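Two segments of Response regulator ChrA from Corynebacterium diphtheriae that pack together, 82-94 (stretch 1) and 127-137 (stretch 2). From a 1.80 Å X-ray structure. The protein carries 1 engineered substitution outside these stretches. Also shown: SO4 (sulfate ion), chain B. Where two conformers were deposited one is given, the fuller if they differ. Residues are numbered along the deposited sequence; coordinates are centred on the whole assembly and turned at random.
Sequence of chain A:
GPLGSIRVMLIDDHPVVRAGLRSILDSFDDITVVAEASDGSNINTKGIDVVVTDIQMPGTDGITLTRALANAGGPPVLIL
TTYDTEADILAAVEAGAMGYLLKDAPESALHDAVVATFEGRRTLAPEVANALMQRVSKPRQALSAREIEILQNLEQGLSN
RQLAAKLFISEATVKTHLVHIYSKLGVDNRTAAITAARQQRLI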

ATOM      1  N   THR A  82      10.441   0.144   1.543  1.00 11.86           N
ATOM      2  CA  THR A  82      11.313  -0.237   0.421  1.00 12.56           C
ATOM      3  C   THR A  82      10.522  -0.120  -0.902  1.00 11.79           C
ATOM      4  O   THR A  82       9.304  -0.238  -0.958  1.00 11.80           O
ATOM      5  CB  THR A  82      11.883  -1.664   0.573  1.00 14.83           C
ATOM      6  OG1 THR A  82      10.852  -2.643   0.544  1.00 16.13           O
ATOM      7  CG2 THR A  82      12.596  -1.822   1.908  1.00 15.51           C
ATOM      8  N   TYR A  83      11.246   0.099  -1.956  1.00 12.59           N
ATOM      9  CA  TYR A  83      10.592   0.374  -3.248  1.00 14.70           C
ATOM     10  C   TYR A  83       9.770  -0.806  -3.740  1.00 14.30           C
ATOM     11  O   TYR A  83       8.802  -0.614  -4.484  1.00 17.37           O
ATOM     12  CB  TYR A  83      11.634   0.817  -4.271  1.00 15.07           C
ATOM     13  CG  TYR A  83      12.450  -0.302  -4.866  1.00 15.76           C
ATOM     14  CD1 TYR A  83      13.615  -0.751  -4.247  1.00 16.71           C
ATOM     15  CD2 TYR A  83      12.032  -0.937  -6.043  1.00 17.67           C
ATOM     16  CE1 TYR A  83      14.356  -1.778  -4.791  1.00 18.26           C
ATOM     17  CE2 TYR A  83      12.792  -1.968  -6.594  1.00 18.80           C
ATOM     18  CZ  TYR A  83      13.937  -2.397  -5.951  1.00 17.69           C
ATOM     19  OH  TYR A  83      14.710  -3.423  -6.515  1.00 18.07           O
ATOM     20  N   ASP A  84      10.152  -2.001  -3.311  1.00 13.43           N
ATOM     21  CA  ASP A  84       9.513  -3.240  -3.712  1.00 13.49           C
ATOM     22  C   ASP A  84       8.777  -3.895  -2.587  1.00 12.00           C
ATOM     23  O   ASP A  84       8.551  -5.119  -2.558  1.00 11.81           O
ATOM     24  CB  ASP A  84      10.523  -4.230  -4.315  1.00 15.36           C
ATOM     25  CG  ASP A  84      11.641  -4.629  -3.341  1.00 17.90           C
ATOM     26  OD1 ASP A  84      11.823  -3.983  -2.236  1.00 14.28           O
ATOM     27  OD2 ASP A  84      12.354  -5.576  -3.738  1.00 16.84           O
ATOM     28  N   THR A  85       8.304  -3.082  -1.620  1.00 10.98           N
ATOM     29  CA  THR A  85       7.695  -3.648  -0.468  1.00 11.12           C
ATOM     30  C   THR A  85       6.427  -4.434  -0.812  1.00 12.81           C
ATOM     31  O   THR A  85       5.693  -4.093  -1.757  1.00 13.29           O
ATOM     32  CB  THR A  85       7.287  -2.554   0.587  1.00 11.45           C
ATOM     33  OG1 THR A  85       6.804  -3.210   1.782  1.00 12.53           O
ATOM     34  CG2 THR A  85       6.318  -1.551  -0.027  1.00 12.09           C
ATOM     35  N   GLU A  86       6.191  -5.476  -0.066  1.00 14.19           N
ATOM     36  CA  GLU A  86       4.935  -6.185  -0.172  1.00 16.55           C
ATOM     37  C   GLU A  86       3.839  -5.591   0.720  1.00 15.21           C
ATOM     38  O   GLU A  86       2.680  -5.978   0.588  1.00 15.52           O
ATOM     39  CB  GLU A  86       5.116  -7.641   0.159  1.00 22.10           C
ATOM     40  CG  GLU A  86       5.823  -8.333  -1.002  1.00 26.78           C
ATOM     41  CD  GLU A  86       6.029  -9.817  -0.792  1.00 35.68           C
ATOM     42  OE1 GLU A  86       5.937 -10.327   0.350  1.00 42.17           O
ATOM     43  OE2 GLU A  86       6.314 -10.473  -1.801  1.00 47.51           O
ATOM     44  N   ALA A  87       4.182  -4.621   1.554  1.00 12.43           N
ATOM     45  CA  ALA A  87       3.203  -3.943   2.396  1.00 12.79           C
ATOM     46  C   ALA A  87       2.205  -3.106   1.590  1.00 13.31           C
ATOM     47  O   ALA A  87       2.417  -2.839   0.410  1.00 12.43           O
ATOM     48  CB  ALA A  87       3.898  -3.039   3.361  1.00 14.49           C
ATOM     49  N   ASP A  88       1.180  -2.608   2.281  1.00 12.46           N
ATOM     50  CA  ASP A  88       0.152  -1.804   1.652  1.00 12.83           C
ATOM     51  C   ASP A  88       0.612  -0.362   1.584  1.00 11.37           C
ATOM     52  O   ASP A  88       0.273   0.491   2.449  1.00  9.92           O
ATOM     53  CB  ASP A  88      -1.162  -1.882   2.415  1.00 13.85           C
ATOM     54  CG  ASP A  88      -2.337  -1.395   1.599  1.00 15.33           C
ATOM     55  OD1 ASP A  88      -2.179  -0.667   0.596  1.00 13.89           O
ATOM     56  OD2 ASP A  88      -3.444  -1.749   2.012  1.00 17.22           O
ATOM     57  N   ILE A  89       1.428  -0.104   0.564  1.00 10.95           N
ATOM     58  CA  ILE A  89       2.052   1.215   0.437  1.00 11.29           C
ATOM     59  C   ILE A  89       0.970   2.294   0.191  1.00  9.96           C
ATOM     60  O   ILE A  89       1.112   3.408   0.710  1.00  9.30           O
ATOM     61  CB  ILE A  89       3.160   1.205  -0.641  1.00 12.86           C
ATOM     62  CG1 ILE A  89       3.877   2.575  -0.709  1.00 15.03           C
ATOM     63  CG2 ILE A  89       2.558   0.868  -1.976  1.00 12.87           C
ATOM     64  CD1 ILE A  89       5.124   2.532  -1.588  1.00 16.97           C
ATOM     65  N   LEU A  90      -0.084   1.991  -0.548  1.00 10.22           N
ATOM     66  CA  LEU A  90      -1.138   2.976  -0.748  1.00  9.41           C
ATOM     67  C   LEU A  90      -1.806   3.334   0.593  1.00  9.63           C
ATOM     68  O   LEU A  90      -1.993   4.519   0.887  1.00 10.25           O
ATOM     69  CB  LEU A  90      -2.149   2.505  -1.742  1.00 10.67           C
ATOM     70  CG  LEU A  90      -3.364   3.435  -1.958  1.00 11.43           C
ATOM     71  CD1 LEU A  90      -2.916   4.793  -2.445  1.00 12.22           C
ATOM     72  CD2 LEU A  90      -4.371   2.772  -2.929  1.00 12.31           C
ATOM     73  N   ALA A  91      -2.147   2.328   1.399  1.00  9.62           N
ATOM     74  CA  ALA A  91      -2.759   2.656   2.717  1.00  9.98           C
ATOM     75  C   ALA A  91      -1.800   3.472   3.569  1.00  9.42           C
ATOM     76  O   ALA A  91      -2.254   4.355   4.320  1.00 10.26           O
ATOM     77  CB  ALA A  91      -3.205   1.401   3.447  1.00 11.65           C
ATOM     78  N   ALA A  92      -0.490   3.186   3.486  1.00  9.57           N
ATOM     79  CA  ALA A  92       0.522   3.937   4.243  1.00  9.42           C
ATOM     80  C   ALA A  92       0.570   5.390   3.815  1.00  9.34           C
ATOM     81  O   ALA A  92       0.614   6.309   4.653  1.00  9.25           O
ATOM     82  CB  ALA A  92       1.915   3.305   4.147  1.00 10.34           C
ATOM     83  N   VAL A  93       0.531   5.615   2.495  1.00  8.30           N
ATOM     84  CA  VAL A  93       0.527   6.985   1.988  1.00  8.79           C
ATOM     85  C   VAL A  93      -0.798   7.687   2.371  1.00  8.68           C
ATOM     86  O   VAL A  93      -0.821   8.874   2.777  1.00  9.29           O
ATOM     87  CB  VAL A  93       0.834   7.006   0.479  1.00  9.39           C
ATOM     88  CG1 VAL A  93       0.636   8.409  -0.126  1.00 10.18           C
ATOM     89  CG2 VAL A  93       2.282   6.542   0.247  1.00  9.20           C
ATOM     90  N   GLU A  94      -1.893   6.965   2.273  1.00  9.69           N
ATOM     91  CA  GLU A  94      -3.211   7.525   2.652  1.00 10.77           C
ATOM     92  C   GLU A  94      -3.310   7.891   4.112  1.00 11.00           C
ATOM     93  O   GLU A  94      -4.109   8.753   4.483  1.00 11.95           O
ATOM     94  CB  GLU A  94      -4.322   6.569   2.298  1.00 12.63           C
ATOM     95  CG  GLU A  94      -4.516   6.501   0.779  1.00 15.21           C
ATOM     96  CD  GLU A  94      -5.557   5.474   0.347  1.00 18.75           C
ATOM     97  OE1 GLU A  94      -5.696   4.417   1.020  1.00 21.87           O
ATOM     98  OE2 GLU A  94      -6.230   5.736  -0.688  1.00 21.47           O
ATOM     99  N   GLU A 127      11.102   9.156  -4.552  1.00 13.12           N
ATOM    100  CA  GLU A 127      11.293   7.742  -4.694  1.00 13.67           C
ATOM    101  C   GLU A 127      10.123   6.938  -4.134  1.00 12.02           C
ATOM    102  O   GLU A 127       9.829   5.871  -4.613  1.00 10.94           O
ATOM    103  CB  GLU A 127      12.590   7.298  -4.028  1.00 17.15           C
ATOM    104  CG  GLU A 127      13.837   7.942  -4.651  1.00 21.56           C
ATOM    105  CD  GLU A 127      14.121   9.374  -4.232  1.00 27.81           C
ATOM    106  OE1 GLU A 127      13.380   9.996  -3.394  1.00 28.48           O
ATOM    107  OE2 GLU A 127      15.130   9.931  -4.776  1.00 35.27           O
ATOM    108  N   VAL A 128       9.505   7.464  -3.073  1.00 10.64           N
ATOM    109  CA  VAL A 128       8.342   6.824  -2.521  1.00 10.45           C
ATOM    110  C   VAL A 128       7.148   6.992  -3.480  1.00 10.18           C
ATOM    111  O   VAL A 128       6.393   6.058  -3.722  1.00 10.68           O
ATOM    112  CB  VAL A 128       8.019   7.325  -1.098  1.00 10.53           C
ATOM    113  CG1 VAL A 128       6.726   6.715  -0.611  1.00 11.09           C
ATOM    114  CG2 VAL A 128       9.177   6.943  -0.140  1.00 11.88           C
ATOM    115  N   ALA A 129       6.992   8.192  -3.979  1.00 10.73           N
ATOM    116  CA  ALA A 129       5.950   8.475  -4.944  1.00 10.81           C
ATOM    117  C   ALA A 129       6.072   7.572  -6.142  1.00 10.94           C
ATOM    118  O   ALA A 129       5.032   7.036  -6.624  1.00 10.01           O
ATOM    119  CB  ALA A 129       6.001   9.938  -5.357  1.00 11.30           C
ATOM    120  N   ASN A 130       7.295   7.393  -6.652  1.00 10.81           N
ATOM    121  CA  ASN A 130       7.506   6.529  -7.787  0.50 11.68           C
ATOM    122  C   ASN A 130       7.123   5.037  -7.448  1.00 11.69           C
ATOM    123  O   ASN A 130       6.464   4.352  -8.235  1.00 10.55           O
ATOM    124  CB  ASN A 130       8.958   6.727  -8.321  0.50 12.05           C
ATOM    125  CG  ASN A 130       9.259   8.157  -8.858  0.50 12.11           C
ATOM    126  OD1 ASN A 130       8.386   8.967  -9.200  0.50 12.52           O
ATOM    127  ND2 ASN A 130      10.561   8.470  -8.928  0.50 12.43           N
ATOM    128  N   ALA A 131       7.507   4.539  -6.250  1.00 10.83           N
ATOM    129  CA  ALA A 131       7.161   3.202  -5.797  1.00 10.84           C
ATOM    130  C   ALA A 131       5.639   3.016  -5.702  1.00 10.68           C
ATOM    131  O   ALA A 131       5.074   1.962  -6.023  1.00 11.07           O
ATOM    132  CB  ALA A 131       7.824   2.944  -4.415  1.00 10.77           C
ATOM    133  N   LEU A 132       4.953   4.059  -5.255  1.00 10.65           N
ATOM    134  CA  LEU A 132       3.517   4.009  -5.113  1.00 10.46           C
ATOM    135  C   LEU A 132       2.873   3.891  -6.492  1.00 10.93           C
ATOM    136  O   LEU A 132       2.006   3.092  -6.699  1.00 10.67           O
ATOM    137  CB  LEU A 132       3.035   5.264  -4.426  1.00 11.34           C
ATOM    138  CG  LEU A 132       1.505   5.447  -4.348  1.00 11.99           C
ATOM    139  CD1 LEU A 132       0.847   4.338  -3.548  1.00 12.52           C
ATOM    140  CD2 LEU A 132       1.154   6.815  -3.802  1.00 12.82           C
ATOM    141  N   MET A 133       3.333   4.705  -7.437  1.00 11.32           N
ATOM    142  CA  MET A 133       2.789   4.679  -8.802  0.50 12.80           C
ATOM    143  C   MET A 133       3.002   3.353  -9.463  1.00 13.45           C
ATOM    144  O   MET A 133       2.092   2.775 -10.046  1.00 12.18           O
ATOM    145  CB  MET A 133       3.460   5.744  -9.626  0.50 14.58           C
ATOM    146  CG  MET A 133       2.972   7.094  -9.228  0.50 15.91           C
ATOM    147  SD  MET A 133       1.692   7.602 -10.365  0.50 17.99           S
ATOM    148  CE  MET A 133       2.614   7.791 -11.896  0.50 18.65           C
ATOM    149  N   GLN A 134       4.197   2.803  -9.299  1.00 13.65           N
ATOM    150  CA  GLN A 134       4.499   1.473  -9.843  0.50 15.55           C
ATOM    151  C   GLN A 134       3.590   0.407  -9.267  1.00 15.13           C
ATOM    152  O   GLN A 134       3.124  -0.450  -9.977  1.00 16.00           O
ATOM    153  CB  GLN A 134       5.932   1.053  -9.542  0.50 16.98           C
ATOM    154  CG  GLN A 134       7.042   1.916 -10.101  0.50 19.78           C
ATOM    155  CD  GLN A 134       8.198   1.050 -10.601  0.50 21.70           C
ATOM    156  OE1 GLN A 134       8.031  -0.151 -10.784  0.50 23.88           O
ATOM    157  NE2 GLN A 134       9.345   1.664 -10.865  0.50 22.22           N
ATOM    158  N   ARG A 135       3.330   0.475  -7.951  1.00 12.99           N
ATOM    159  CA  ARG A 135       2.514  -0.517  -7.297  1.00 13.41           C
ATOM    160  C   ARG A 135       1.063  -0.444  -7.755  1.00 12.80           C
ATOM    161  O   ARG A 135       0.470  -1.478  -8.029  1.00 13.14           O
ATOM    162  CB  ARG A 135       2.591  -0.342  -5.771  1.00 13.70           C
ATOM    163  CG  ARG A 135       1.691  -1.225  -4.957  1.00 15.08           C
ATOM    164  CD  ARG A 135       2.024  -2.735  -5.089  1.00 16.35           C
ATOM    165  NE  ARG A 135       1.237  -3.404  -4.075  1.00 20.55           N
ATOM    166  CZ  ARG A 135       1.590  -3.519  -2.786  1.00 20.02           C
ATOM    167  NH1 ARG A 135       2.815  -3.165  -2.393  1.00 16.08           N
ATOM    168  NH2 ARG A 135       0.770  -4.129  -1.948  1.00 22.68           N
ATOM    169  N   VAL A 136       0.494   0.741  -7.770  1.00 11.42           N
ATOM    170  CA  VAL A 136      -0.925   0.803  -8.005  1.00 12.72           C
ATOM    171  C   VAL A 136      -1.334   0.875  -9.465  1.00 11.48           C
ATOM    172  O   VAL A 136      -2.482   0.598  -9.733  1.00 12.69           O
ATOM    173  CB  VAL A 136      -1.604   1.903  -7.240  1.00 14.19           C
ATOM    174  CG1 VAL A 136      -1.229   1.885  -5.764  1.00 15.18           C
ATOM    175  CG2 VAL A 136      -1.324   3.224  -7.797  1.00 15.14           C
ATOM    176  N   SER A 137      -0.466   1.315 -10.345  1.00 10.80           N
ATOM    177  CA  SER A 137      -0.843   1.509 -11.770  1.00 10.83           C
ATOM    178  C   SER A 137      -0.521   0.268 -12.607  1.00 13.77           C
ATOM    179  O   SER A 137       0.469   0.266 -13.338  1.00 13.95           O
ATOM    180  CB  SER A 137      -0.081   2.675 -12.309  1.00 11.19           C
ATOM    181  OG  SER A 137      -0.591   3.077 -13.588  1.00 10.49           O
TER
HETATM  182  S   SO4 B 200       8.170  -2.102   5.026  0.89 25.27           S
HETATM  183  O1  SO4 B 200       9.567  -2.122   4.556  0.89 23.34           O
HETATM  184  O2  SO4 B 200       7.338  -2.842   4.076  0.89 34.22           O
HETATM  185  O3  SO4 B 200       7.895  -2.692   6.360  0.89 27.99           O
HETATM  186  O4  SO4 B 200       7.665  -0.658   5.100  0.89 27.38           O
HETATM  187  O   HOH W   1       6.356  -0.453  -5.544  1.00 31.00           O
HETATM  188  O   HOH W   2       4.960  -2.006  -3.551  1.00 31.06           O

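A helix that packs against a loop and the helix following it can cover apolar surface and also bond to backbone carbonyls of the loop, and these two segments of ChrA show how. Stretch 1 opens with a type I turn from Thr 82 to Thr 85 and enters a helix at Ile 89, where Asp 88 caps the N terminus by accepting from Ala 91 N at its OD1 (3.1 Å). Stretch 2 is already helical at Glu 127 and stays so through Val 136. The helix axes approach to 10.2 Å at 133°, and the backbones come nearest where Tyr 83 CA lies 5.1 Å from Ala 131 CA; the small methyl of Ala 131 fits this close approach.

Ile 89 is the central knob. Buried and extended, it sits among Val 128, Ala 131, Leu 132 and Arg 135, its CD1 3.9 Å from Ala 131 CB. Leu 132 branches between neighbours: its CD1 meets Leu 90 CD1 at 3.9 Å, its CD2 Val 93 CG1 at 4.0 Å.

Arg 135 serves both chemistries. Its CG packs 3.7 Å from Ile 89 CG2, while its guanidinium reaches Ala 87 O through NH1 (2.8 Å) and, weakly, NH2 (3.2 Å). One water links NH1 to Thr 85 O; another donates to both Tyr 83 O and Ala 131 O, bridging the backbones.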